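Local coordinates for protein putative esterase (Sulfolobus solfataricus P2, PDB 2RAU) that probably acts as a lipase or esterase of the alpha/beta-hydrolase kind, and binds calcium, at residues T59-G63 against E64-T68; K83-V86 against L87-R91; S128-K131 against E132-F136; Y275-Y278 against R279-L282. All coordinates share one frame; numbering follows the deposited sequence.

Contact 1 of 4, residues T59-G63 against E64-T68; sequences TWSSG and EQLVT
Ser-61 donates its hydroxyl to the side-chain amide of Gln-65, OG to OE1 at 2.7 Å, arriving in the carbonyl plane with a C=O...donor angle of 154°. The glutamine reaches back this far because CG stands anti to the backbone N (chi1 -168°) and the chain stays extended beyond it. The same hydroxyl also touches Leu-66, whose CD1 lies 3.4 Å from Ser-61 OG. One residue on, Ser-62 OG accepts from Gln-65 N at 3.0 Å with a nearly straight N-H...O angle of 165°, which makes Ser-62 the N-cap of helix 63-68. Leu-66 N then bonds to Ser-62 O at 3.1 Å and opens the regular helical pattern. This short capped helix follows strand 52-56 of the central sheet, in a protein whose sequence and topology fit the alpha/beta-hydrolase fold. Replacing Gln-65 by an alanine would probably leave Ser-61 OG without its carbonyl acceptor and set that hydroxyl free to turn. In the second shell, Gln-65 NE2 bonds to Ser-271 OG, while Glu-64, whose side chain leads off from the cap, is held by Ser-70 OG, His-104 NE2 and the backbone N atoms of Asn-72 and Gly-73. Toward strand 94-100, Leu-66 and Val-67 both touch Thr-98, and Val-67 also meets Val-43 of strand 37-45.

Contact 2 of 4, residues K83-V86 against L87-R91; sequences KSIV and LYLAR
Leu-87 sits over the N-cap of helix 85-91, where Ser-84 OG accepts from Leu-87 N in a weak capping bond, long at 3.4 Å but straight at 172°. The serine hydroxyl stands anti to its own backbone N (chi1 166°), and it thereby also touches the leucine branch point, with Ser-84 OG 3.5 Å from Leu-87 CG. Beyond the cap, the Leu-87 side chain packs on Leu-21, Val-43, Pro-79 and Tyr-81, so an alanine here would probably open a gap between the helix start, strands 21-29 and 37-45 and the loop before the helix. Tyr-88 N continues the helical pattern to Ser-84 O at 2.9 Å, while its side chain packs on Glu-339, Asn-343 and Ser-344 of helix 338-353. Next, Leu-89 runs alongside Ile-85, one turn earlier; its amide bonds to Ile-85 O. Ala-90 N bonds to Val-86 O at 3.0 Å, and its small side chain rests on Val-43 and Leu-21. The apolar pair one turn apart closes with Ile-85 CD1 3.7 Å from Leu-89 CG.

Contact 3 of 4, residues S128-K131 against E132-F136; sequences SDIK and EVVSF
Lys-131 and Ser-135 meet one turn apart on helix 123-141, and the lysine can be followed outward. Its CB lies 3.2 Å from Glu-132 N, the amide that follows it in the chain. CG, anti to the backbone N (chi1 174°), still runs beside that amide. The chain then bends at chi2 and chi3, and CD comes to 3.7 Å from Ser-135 OG in the serine conformer described, one of two and so less certain. Beyond CD the side chain leaves this pair: NZ forms a salt bridge with Asp-169, and the lysine makes a cation-pi contact with Tyr-165, both on helix 153-169.

Lys-131 O accepts from Ser-135 N at 2.9 Å; in that same conformer Ser-135 OG also reaches Lys-131 O at 3.0 Å, from above the carbonyl plane and from the face opposite the amide. A turn earlier, a water bridges the backbone to the side chain of Glu-132, donating to Ser-128 O at 2.7 Å and to Glu-132 OE2 at 2.8 Å.

On the inner side, Ile-130 and Val-134 cross obliquely, CG2 to CG2 at 4.1 Å, and both pack on Tyr-161 of helix 153-169. Asp-129 forms salt bridges with Arg-30 through OD1 and with Arg-102 through OD2, so this acid near the sheet is probably charge-balanced. As expected in an alpha/beta-hydrolase fold, Ile-130, Val-133 and Val-134 bring aliphatic branches to the central sheet, whereas around Ser-128 and Glu-132 a water supplements the backbone bonds, as the serine hydroxyl may do at Lys-131; the lysine charge is probably balanced by Asp-169.

Contact 4 of 4, residues Y275-Y278 against R279-L282; sequences YWPY and RLSL
Leu-282 N bonds to Tyr-278 O at 3.0 Å. Ser-281 adds a weak bond to that oxygen from its N at 3.1 Å, bent to 123° at the hydrogen. Its side-chain hydroxyl folds back over the helix start, with OG between the backbone N and the carbonyl carbon (chi1 62°), and there shares a water with the strand: the water donates to Pro-277 O at 2.7 Å and lies 2.8 Å from Ser-281 OG. Strand 275-277 runs directly into the short helix 278-282, and the water bridges Pro-277 at the strand's end to Ser-281. The strand pairs antiparallel with strand 207-209 in a small two-stranded sheet, separate from the large mixed one.

The apolar packing centres on Leu-280. Its CD1 meets the indole of Trp-276 around the CE2 junction, 3.6 Å from CZ2 and 3.7 Å from NE1, and the two side chains cross at about a right angle. Pro-277 lies alongside the same leucine, its CG 4.0 Å from Leu-280 CD1. One turn along, Leu-282 CD1 packs 3.9 Å from Tyr-278 CB, while the tyrosine hydroxyl bonds to Glu-193 N. Farther out, Leu-280 packs on Trp-123 and Trp-126 of helix 123-141, the Trp-276 ring meets Phe-153 edge-to-face, and Arg-279 NE pairs with Glu-283.

Overall arrangement
Each contact joins adjacent segments, so each closes only a local turn; the four follow in series, without nesting or crossing. Contact 1 starts the short helix after strand 52-56. Contact 2 starts helix 85-91, and the two touch, Val-67 CG2 lying 4.3 Å from Val-86 CG1. Contact 3 lies within helix 123-141, with its nearest atoms about 10 Å from contact 1. Contact 4, where strand 275-277 enters a helix, returns to the loop of contact 1: Thr-59 CG2 packs 3.5 Å from Trp-276 CG. Residues 59-68 therefore link the sheet-flanking helix of contact 2 to the small two-stranded sheet of contact 4; the centres of contacts 2 and 4 lie about 29 Å apart.

Contact 1 of 4, residues T59-G63 against E64-T68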
loop_
_atom_site.group_PDB
_atom_site.type_symbol
_atom_site.label_atom_id
_atom_site.label_comp_id
_atom_site.label_asym_id
_atom_site.label_seq_id
_atom_site.Cartn_x
_atom_site.Cartn_y
_atom_site.Cartn_z
ATOM N N THR A 59 2.862 -1.572 4.012
ATOM C CA THR A 59 2.952 -2.694 4.937
ATOM C C THR A 59 1.559 -3.222 5.293
ATOM O O THR A 59 0.679 -2.451 5.665
ATOM C CB THR A 59 3.668 -2.256 6.228
ATOM O OG1 THR A 59 4.827 -1.527 5.864
ATOM C CG2 THR A 59 4.104 -3.434 7.095
ATOM N N TRP A 60 1.412 -4.545 5.172
ATOM C CA TRP A 60 0.191 -5.294 5.400
ATOM C C TRP A 60 -0.900 -4.956 4.404
ATOM O O TRP A 60 -2.009 -5.472 4.508
ATOM C CB TRP A 60 -0.387 -5.083 6.804
ATOM C CG TRP A 60 0.574 -5.399 7.927
ATOM C CD1 TRP A 60 0.991 -6.646 8.352
ATOM C CD2 TRP A 60 1.140 -4.458 8.824
ATOM N NE1 TRP A 60 1.838 -6.506 9.407
ATOM C CE2 TRP A 60 1.937 -5.183 9.735
ATOM C CE3 TRP A 60 1.065 -3.060 8.933
ATOM C CZ2 TRP A 60 2.659 -4.563 10.749
ATOM C CZ3 TRP A 60 1.822 -2.439 9.906
ATOM C CH2 TRP A 60 2.607 -3.191 10.804
ATOM N N SER A 61 -0.575 -4.164 3.397
ATOM C CA SER A 61 -1.551 -3.790 2.390
ATOM C C SER A 61 -1.413 -4.694 1.153
ATOM O O SER A 61 -0.489 -5.503 1.072
ATOM C CB SER A 61 -1.462 -2.284 2.103
ATOM O OG SER A 61 -2.514 -1.794 1.224
ATOM N N SER A 62 -2.425 -4.621 0.274
ATOM C CA SER A 62 -2.528 -5.432 -0.913
ATOM C C SER A 62 -3.233 -4.663 -2.036
ATOM O O SER A 62 -3.939 -3.665 -1.769
ATOM C CB SER A 62 -3.322 -6.691 -0.594
ATOM O OG SER A 62 -4.682 -6.422 -0.314
ATOM N N GLY A 63 -3.085 -5.153 -3.269
ATOM C CA GLY A 63 -3.789 -4.591 -4.395
ATOM C C GLY A 63 -5.286 -4.743 -4.204
ATOM O O GLY A 63 -6.032 -3.844 -4.552
ATOM N N GLU A 64 -5.716 -5.890 -3.665
ATOM C CA GLU A 64 -7.108 -6.089 -3.330
ATOM C C GLU A 64 -7.636 -4.971 -2.399
ATOM O O GLU A 64 -8.685 -4.374 -2.664
ATOM C CB GLU A 64 -7.319 -7.471 -2.667
ATOM C CG GLU A 64 -8.801 -7.733 -2.437
ATOM C CD GLU A 64 -9.157 -9.033 -1.730
ATOM O OE1 GLU A 64 -8.224 -9.811 -1.498
ATOM O OE2 GLU A 64 -10.376 -9.244 -1.441
ATOM N N GLN A 65 -6.916 -4.683 -1.328
ATOM C CA GLN A 65 -7.294 -3.619 -0.430
ATOM C C GLN A 65 -7.441 -2.305 -1.166
ATOM O O GLN A 65 -8.392 -1.561 -0.905
ATOM C CB GLN A 65 -6.303 -3.461 0.709
ATOM C CG GLN A 65 -6.820 -2.556 1.813
ATOM C CD GLN A 65 -5.857 -2.402 2.933
ATOM O OE1 GLN A 65 -4.643 -2.244 2.740
ATOM N NE2 GLN A 65 -6.394 -2.447 4.149
ATOM N N LEU A 66 -6.512 -2.044 -2.089
ATOM C CA LEU A 66 -6.480 -0.789 -2.844
ATOM C C LEU A 66 -7.592 -0.597 -3.833
ATOM O O LEU A 66 -7.867 0.531 -4.247
ATOM C CB LEU A 66 -5.124 -0.600 -3.513
ATOM C CG LEU A 66 -4.067 0.193 -2.752
ATOM C CD1 LEU A 66 -4.030 0.033 -1.235
ATOM C CD2 LEU A 66 -2.729 0.157 -3.362
ATOM N N VAL A 67 -8.241 -1.695 -4.209
ATOM C CA VAL A 67 -9.353 -1.649 -5.144
ATOM C C VAL A 67 -10.680 -1.786 -4.404
ATOM O O VAL A 67 -11.557 -0.983 -4.568
ATOM C CB VAL A 67 -9.267 -2.801 -6.234
ATOM C CG1 VAL A 67 -10.448 -2.754 -7.257
ATOM C CG2 VAL A 67 -7.884 -2.852 -6.923
ATOM N N THR A 68 -10.824 -2.835 -3.608
ATOM C CA THR A 68 -12.103 -3.116 -3.004
ATOM C C THR A 68 -12.153 -3.097 -1.459
ATOM O O THR A 68 -13.207 -3.382 -0.874
ATOM C CB THR A 68 -12.697 -4.460 -3.539
ATOM O OG1 THR A 68 -11.734 -5.483 -3.376
ATOM C CG2 THR A 68 -13.116 -4.380 -5.029
#

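Contact 2 of 4, residues K83-V86 against L87-R91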
loop_
_atom_site.group_PDB
_atom_site.type_symbol
_atom_site.label_atom_id
_atom_site.label_comp_id
_atom_site.label_asym_id
_atom_site.label_seq_id
_atom_site.Cartn_x
_atom_site.Cartn_y
_atom_site.Cartn_z
ATOM N N LYS A 83 -12.496 8.662 -2.861
ATOM C CA LYS A 83 -11.630 8.398 -1.716
ATOM C C LYS A 83 -10.572 7.339 -2.005
ATOM O O LYS A 83 -9.876 6.904 -1.082
ATOM C CB LYS A 83 -12.465 7.890 -0.517
ATOM C CG LYS A 83 -13.537 8.799 -0.020
ATOM C CD LYS A 83 -14.245 8.139 1.170
ATOM C CE LYS A 83 -15.424 8.870 1.650
ATOM N NZ LYS A 83 -16.042 8.105 2.765
ATOM N N SER A 84 -10.424 6.936 -3.277
ATOM C CA SER A 84 -9.528 5.849 -3.648
ATOM C C SER A 84 -8.709 6.243 -4.866
ATOM O O SER A 84 -9.259 6.455 -5.923
ATOM C CB SER A 84 -10.342 4.587 -3.911
ATOM O OG SER A 84 -9.549 3.632 -4.558
ATOM N N ILE A 85 -7.393 6.369 -4.693
ATOM C CA ILE A 85 -6.517 6.786 -5.806
ATOM C C ILE A 85 -6.695 5.859 -7.015
ATOM O O ILE A 85 -6.711 6.332 -8.154
ATOM C CB ILE A 85 -5.024 6.955 -5.358
ATOM C CG1 ILE A 85 -4.182 7.675 -6.419
ATOM C CG2 ILE A 85 -4.351 5.653 -4.961
ATOM C CD1 ILE A 85 -4.743 8.925 -6.937
ATOM N N VAL A 86 -6.818 4.549 -6.781
ATOM C CA VAL A 86 -6.946 3.578 -7.863
ATOM C C VAL A 86 -8.208 3.831 -8.670
ATOM O O VAL A 86 -8.158 3.996 -9.893
ATOM C CB VAL A 86 -6.875 2.098 -7.341
ATOM C CG1 VAL A 86 -7.336 1.097 -8.433
ATOM C CG2 VAL A 86 -5.485 1.755 -6.831
ATOM N N LEU A 87 -9.337 3.895 -7.984
ATOM C CA LEU A 87 -10.641 4.115 -8.622
ATOM C C LEU A 87 -10.776 5.506 -9.274
ATOM O O LEU A 87 -11.317 5.654 -10.356
ATOM C CB LEU A 87 -11.750 3.839 -7.627
ATOM C CG LEU A 87 -11.792 2.441 -6.943
ATOM C CD1 LEU A 87 -13.042 2.321 -6.083
ATOM C CD2 LEU A 87 -11.756 1.238 -7.904
ATOM N N TYR A 88 -10.254 6.513 -8.604
ATOM C CA TYR A 88 -10.242 7.887 -9.094
ATOM C C TYR A 88 -9.463 8.020 -10.392
ATOM O O TYR A 88 -9.940 8.629 -11.356
ATOM C CB TYR A 88 -9.604 8.807 -8.026
ATOM C CG TYR A 88 -9.680 10.271 -8.409
ATOM C CD1 TYR A 88 -10.822 11.025 -8.115
ATOM C CD2 TYR A 88 -8.637 10.907 -9.086
ATOM C CE1 TYR A 88 -10.898 12.362 -8.457
ATOM C CE2 TYR A 88 -8.726 12.250 -9.405
ATOM C CZ TYR A 88 -9.848 12.954 -9.097
ATOM O OH TYR A 88 -9.945 14.280 -9.400
ATOM N N LEU A 89 -8.255 7.477 -10.413
ATOM C CA LEU A 89 -7.472 7.525 -11.653
ATOM C C LEU A 89 -8.123 6.699 -12.760
ATOM O O LEU A 89 -8.110 7.119 -13.901
ATOM C CB LEU A 89 -6.005 7.161 -11.422
ATOM C CG LEU A 89 -5.181 8.084 -10.549
ATOM C CD1 LEU A 89 -3.792 7.458 -10.432
ATOM C CD2 LEU A 89 -5.163 9.515 -11.129
ATOM N N ALA A 90 -8.698 5.540 -12.430
ATOM C CA ALA A 90 -9.402 4.743 -13.444
ATOM C C ALA A 90 -10.624 5.501 -13.994
ATOM O O ALA A 90 -10.871 5.491 -15.203
ATOM C CB ALA A 90 -9.785 3.374 -12.893
ATOM N N ARG A 91 -11.394 6.175 -13.125
ATOM C CA ARG A 91 -12.543 6.966 -13.582
ATOM C C ARG A 91 -12.136 8.087 -14.493
ATOM O O ARG A 91 -12.888 8.503 -15.345
ATOM C CB ARG A 91 -13.309 7.589 -12.383
ATOM C CG ARG A 91 -14.260 6.636 -11.718
ATOM C CD ARG A 91 -15.493 6.255 -12.597
ATOM N NE ARG A 91 -16.373 7.381 -12.806
ATOM C CZ ARG A 91 -17.239 7.847 -11.906
ATOM N NH1 ARG A 91 -17.386 7.270 -10.721
ATOM N NH2 ARG A 91 -17.974 8.901 -12.203
#

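Contact 3 of 4, residues S128-K131 against E132-F136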
loop_
_atom_site.group_PDB
_atom_site.type_symbol
_atom_site.label_atom_id
_atom_site.label_comp_id
_atom_site.label_asym_id
_atom_site.label_seq_id
_atom_site.Cartn_x
_atom_site.Cartn_y
_atom_site.Cartn_z
ATOM N N SER A 128 11.789 -8.694 -7.506
ATOM C CA SER A 128 11.543 -9.646 -8.583
ATOM C C SER A 128 10.040 -9.746 -8.887
ATOM O O SER A 128 9.635 -9.884 -10.045
ATOM C CB SER A 128 12.145 -11.023 -8.287
ATOM O OG SER A 128 11.401 -11.751 -7.299
ATOM N N ASP A 129 9.209 -9.648 -7.857
ATOM C CA ASP A 129 7.780 -9.743 -8.010
ATOM C C ASP A 129 7.241 -8.487 -8.694
ATOM O O ASP A 129 6.389 -8.572 -9.573
ATOM C CB ASP A 129 7.107 -9.905 -6.646
ATOM C CG ASP A 129 7.404 -11.253 -5.983
ATOM O OD1 ASP A 129 7.868 -12.147 -6.665
ATOM O OD2 ASP A 129 7.142 -11.427 -4.760
ATOM N N ILE A 130 7.695 -7.308 -8.261
ATOM C CA ILE A 130 7.311 -6.086 -8.934
ATOM C C ILE A 130 7.730 -6.139 -10.443
ATOM O O ILE A 130 6.968 -5.710 -11.317
ATOM C CB ILE A 130 7.905 -4.848 -8.227
ATOM C CG1 ILE A 130 7.369 -4.752 -6.759
ATOM C CG2 ILE A 130 7.530 -3.582 -8.988
ATOM C CD1 ILE A 130 8.154 -3.724 -5.844
ATOM N N LYS A 131 8.940 -6.625 -10.731
ATOM C CA LYS A 131 9.410 -6.777 -12.106
ATOM C C LYS A 131 8.480 -7.642 -12.996
ATOM O O LYS A 131 8.187 -7.287 -14.159
ATOM C CB LYS A 131 10.865 -7.294 -12.143
ATOM C CG LYS A 131 11.419 -7.620 -13.549
ATOM C CD LYS A 131 11.357 -6.512 -14.613
ATOM C CE LYS A 131 12.654 -5.796 -14.846
ATOM N NZ LYS A 131 12.551 -4.820 -15.974
ATOM N N GLU A 132 8.035 -8.774 -12.470
ATOM C CA GLU A 132 7.084 -9.619 -13.185
ATOM C C GLU A 132 5.801 -8.868 -13.516
ATOM O O GLU A 132 5.223 -9.063 -14.591
ATOM C CB GLU A 132 6.740 -10.873 -12.373
ATOM C CG GLU A 132 7.797 -11.896 -12.195
ATOM C CD GLU A 132 8.381 -12.408 -13.498
ATOM O OE1 GLU A 132 7.667 -12.595 -14.489
ATOM O OE2 GLU A 132 9.592 -12.581 -13.509
ATOM N N VAL A 133 5.311 -8.065 -12.575
ATOM C CA VAL A 133 4.093 -7.280 -12.797
ATOM C C VAL A 133 4.354 -6.190 -13.878
ATOM O O VAL A 133 3.539 -5.977 -14.776
ATOM C CB VAL A 133 3.603 -6.678 -11.471
ATOM C CG1 VAL A 133 2.698 -5.514 -11.694
ATOM C CG2 VAL A 133 2.990 -7.786 -10.564
ATOM N N VAL A 134 5.475 -5.484 -13.773
ATOM C CA VAL A 134 5.812 -4.434 -14.733
ATOM C C VAL A 134 5.924 -4.979 -16.161
ATOM O O VAL A 134 5.418 -4.369 -17.091
ATOM C CB VAL A 134 7.127 -3.668 -14.313
ATOM C CG1 VAL A 134 7.671 -2.799 -15.471
ATOM C CG2 VAL A 134 6.885 -2.854 -12.994
ATOM N N SER A 135 6.579 -6.121 -16.316
ATOM C CA SER A 135 6.727 -6.757 -17.622
ATOM C C SER A 135 5.347 -7.081 -18.219
ATOM O O SER A 135 5.085 -6.845 -19.401
ATOM C CB SER A 135 7.573 -8.021 -17.486
ATOM O OG SER A 135 8.883 -7.707 -17.039
ATOM N N PHE A 136 4.462 -7.629 -17.396
ATOM C CA PHE A 136 3.103 -7.943 -17.822
ATOM C C PHE A 136 2.340 -6.675 -18.248
ATOM O O PHE A 136 1.603 -6.644 -19.279
ATOM C CB PHE A 136 2.343 -8.601 -16.668
ATOM C CG PHE A 136 0.930 -8.989 -17.010
ATOM C CD1 PHE A 136 -0.114 -8.091 -16.854
ATOM C CD2 PHE A 136 0.664 -10.213 -17.565
ATOM C CE1 PHE A 136 -1.419 -8.433 -17.213
ATOM C CE2 PHE A 136 -0.638 -10.550 -17.921
ATOM C CZ PHE A 136 -1.666 -9.661 -17.729
HETATM O O HOH W 1 11.251 -10.995 -11.943
#

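Contact 4 of 4, residues Y275-Y278 against R279-L282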
loop_
_atom_site.group_PDB
_atom_site.type_symbol
_atom_site.label_atom_id
_atom_site.label_comp_id
_atom_site.label_asym_id
_atom_site.label_seq_id
_atom_site.Cartn_x
_atom_site.Cartn_y
_atom_site.Cartn_z
ATOM N N TYR A 275 0.169 -10.488 8.345
ATOM C CA TYR A 275 1.603 -10.560 8.599
ATOM C C TYR A 275 2.458 -9.942 7.520
ATOM O O TYR A 275 2.102 -9.933 6.339
ATOM C CB TYR A 275 2.037 -12.010 8.735
ATOM C CG TYR A 275 1.315 -12.842 9.783
ATOM C CD1 TYR A 275 1.424 -12.515 11.136
ATOM C CD2 TYR A 275 0.619 -13.994 9.439
ATOM C CE1 TYR A 275 0.792 -13.289 12.118
ATOM C CE2 TYR A 275 0.032 -14.787 10.406
ATOM C CZ TYR A 275 0.135 -14.422 11.743
ATOM O OH TYR A 275 -0.425 -15.174 12.737
ATOM N N TRP A 276 3.631 -9.488 7.947
ATOM C CA TRP A 276 4.610 -8.848 7.083
ATOM C C TRP A 276 5.984 -9.416 7.440
ATOM O O TRP A 276 6.278 -9.550 8.583
ATOM C CB TRP A 276 4.620 -7.352 7.318
ATOM C CG TRP A 276 5.393 -6.565 6.341
ATOM C CD1 TRP A 276 6.629 -5.988 6.526
ATOM C CD2 TRP A 276 5.001 -6.237 4.998
ATOM N NE1 TRP A 276 7.019 -5.325 5.371
ATOM C CE2 TRP A 276 6.036 -5.464 4.426
ATOM C CE3 TRP A 276 3.876 -6.505 4.227
ATOM C CZ2 TRP A 276 5.960 -4.955 3.123
ATOM C CZ3 TRP A 276 3.804 -5.987 2.954
ATOM C CH2 TRP A 276 4.832 -5.216 2.413
ATOM N N PRO A 277 6.814 -9.770 6.439
ATOM C CA PRO A 277 8.096 -10.354 6.762
ATOM C C PRO A 277 9.071 -9.386 7.401
ATOM O O PRO A 277 9.232 -8.227 6.965
ATOM C CB PRO A 277 8.608 -10.834 5.404
ATOM C CG PRO A 277 8.008 -9.842 4.435
ATOM C CD PRO A 277 6.614 -9.634 4.982
ATOM N N TYR A 278 9.703 -9.851 8.467
ATOM C CA TYR A 278 10.828 -9.119 9.070
ATOM C C TYR A 278 12.002 -8.884 8.119
ATOM O O TYR A 278 12.741 -7.915 8.276
ATOM C CB TYR A 278 11.369 -9.844 10.345
ATOM C CG TYR A 278 10.810 -9.264 11.639
ATOM C CD1 TYR A 278 11.210 -8.008 12.087
ATOM C CD2 TYR A 278 9.911 -9.974 12.425
ATOM C CE1 TYR A 278 10.715 -7.466 13.272
ATOM C CE2 TYR A 278 9.401 -9.430 13.584
ATOM C CZ TYR A 278 9.819 -8.171 14.005
ATOM O OH TYR A 278 9.311 -7.602 15.160
ATOM N N ARG A 279 12.191 -9.784 7.164
ATOM C CA ARG A 279 13.384 -9.775 6.342
ATOM C C ARG A 279 13.582 -8.401 5.635
ATOM O O ARG A 279 14.697 -7.856 5.577
ATOM C CB ARG A 279 13.349 -10.993 5.382
ATOM C CG ARG A 279 14.521 -11.150 4.416
ATOM C CD ARG A 279 15.752 -11.276 5.211
ATOM N NE ARG A 279 16.925 -11.699 4.455
ATOM C CZ ARG A 279 17.482 -12.908 4.540
ATOM N NH1 ARG A 279 16.973 -13.879 5.296
ATOM N NH2 ARG A 279 18.575 -13.153 3.852
ATOM N N LEU A 280 12.502 -7.807 5.155
ATOM C CA LEU A 280 12.607 -6.541 4.437
ATOM C C LEU A 280 13.262 -5.459 5.291
ATOM O O LEU A 280 14.147 -4.759 4.822
ATOM C CB LEU A 280 11.225 -6.098 3.946
ATOM C CG LEU A 280 10.646 -6.765 2.708
ATOM C CD1 LEU A 280 9.193 -6.474 2.621
ATOM C CD2 LEU A 280 11.382 -6.311 1.422
ATOM N N SER A 281 12.861 -5.356 6.555
ATOM C CA SER A 281 13.395 -4.333 7.437
ATOM C C SER A 281 14.769 -4.714 7.968
ATOM O O SER A 281 15.578 -3.845 8.292
ATOM C CB SER A 281 12.415 -4.027 8.584
ATOM O OG SER A 281 12.174 -5.139 9.411
ATOM N N LEU A 282 15.056 -6.014 8.026
ATOM C CA LEU A 282 16.341 -6.474 8.523
ATOM C C LEU A 282 17.398 -6.362 7.439
ATOM O O LEU A 282 18.560 -6.546 7.709
ATOM C CB LEU A 282 16.242 -7.901 9.049
ATOM C CG LEU A 282 15.329 -8.140 10.254
ATOM C CD1 LEU A 282 15.298 -9.624 10.571
ATOM C CD2 LEU A 282 15.756 -7.354 11.450
HETATM O O HOH W 2 10.142 -5.752 7.616
#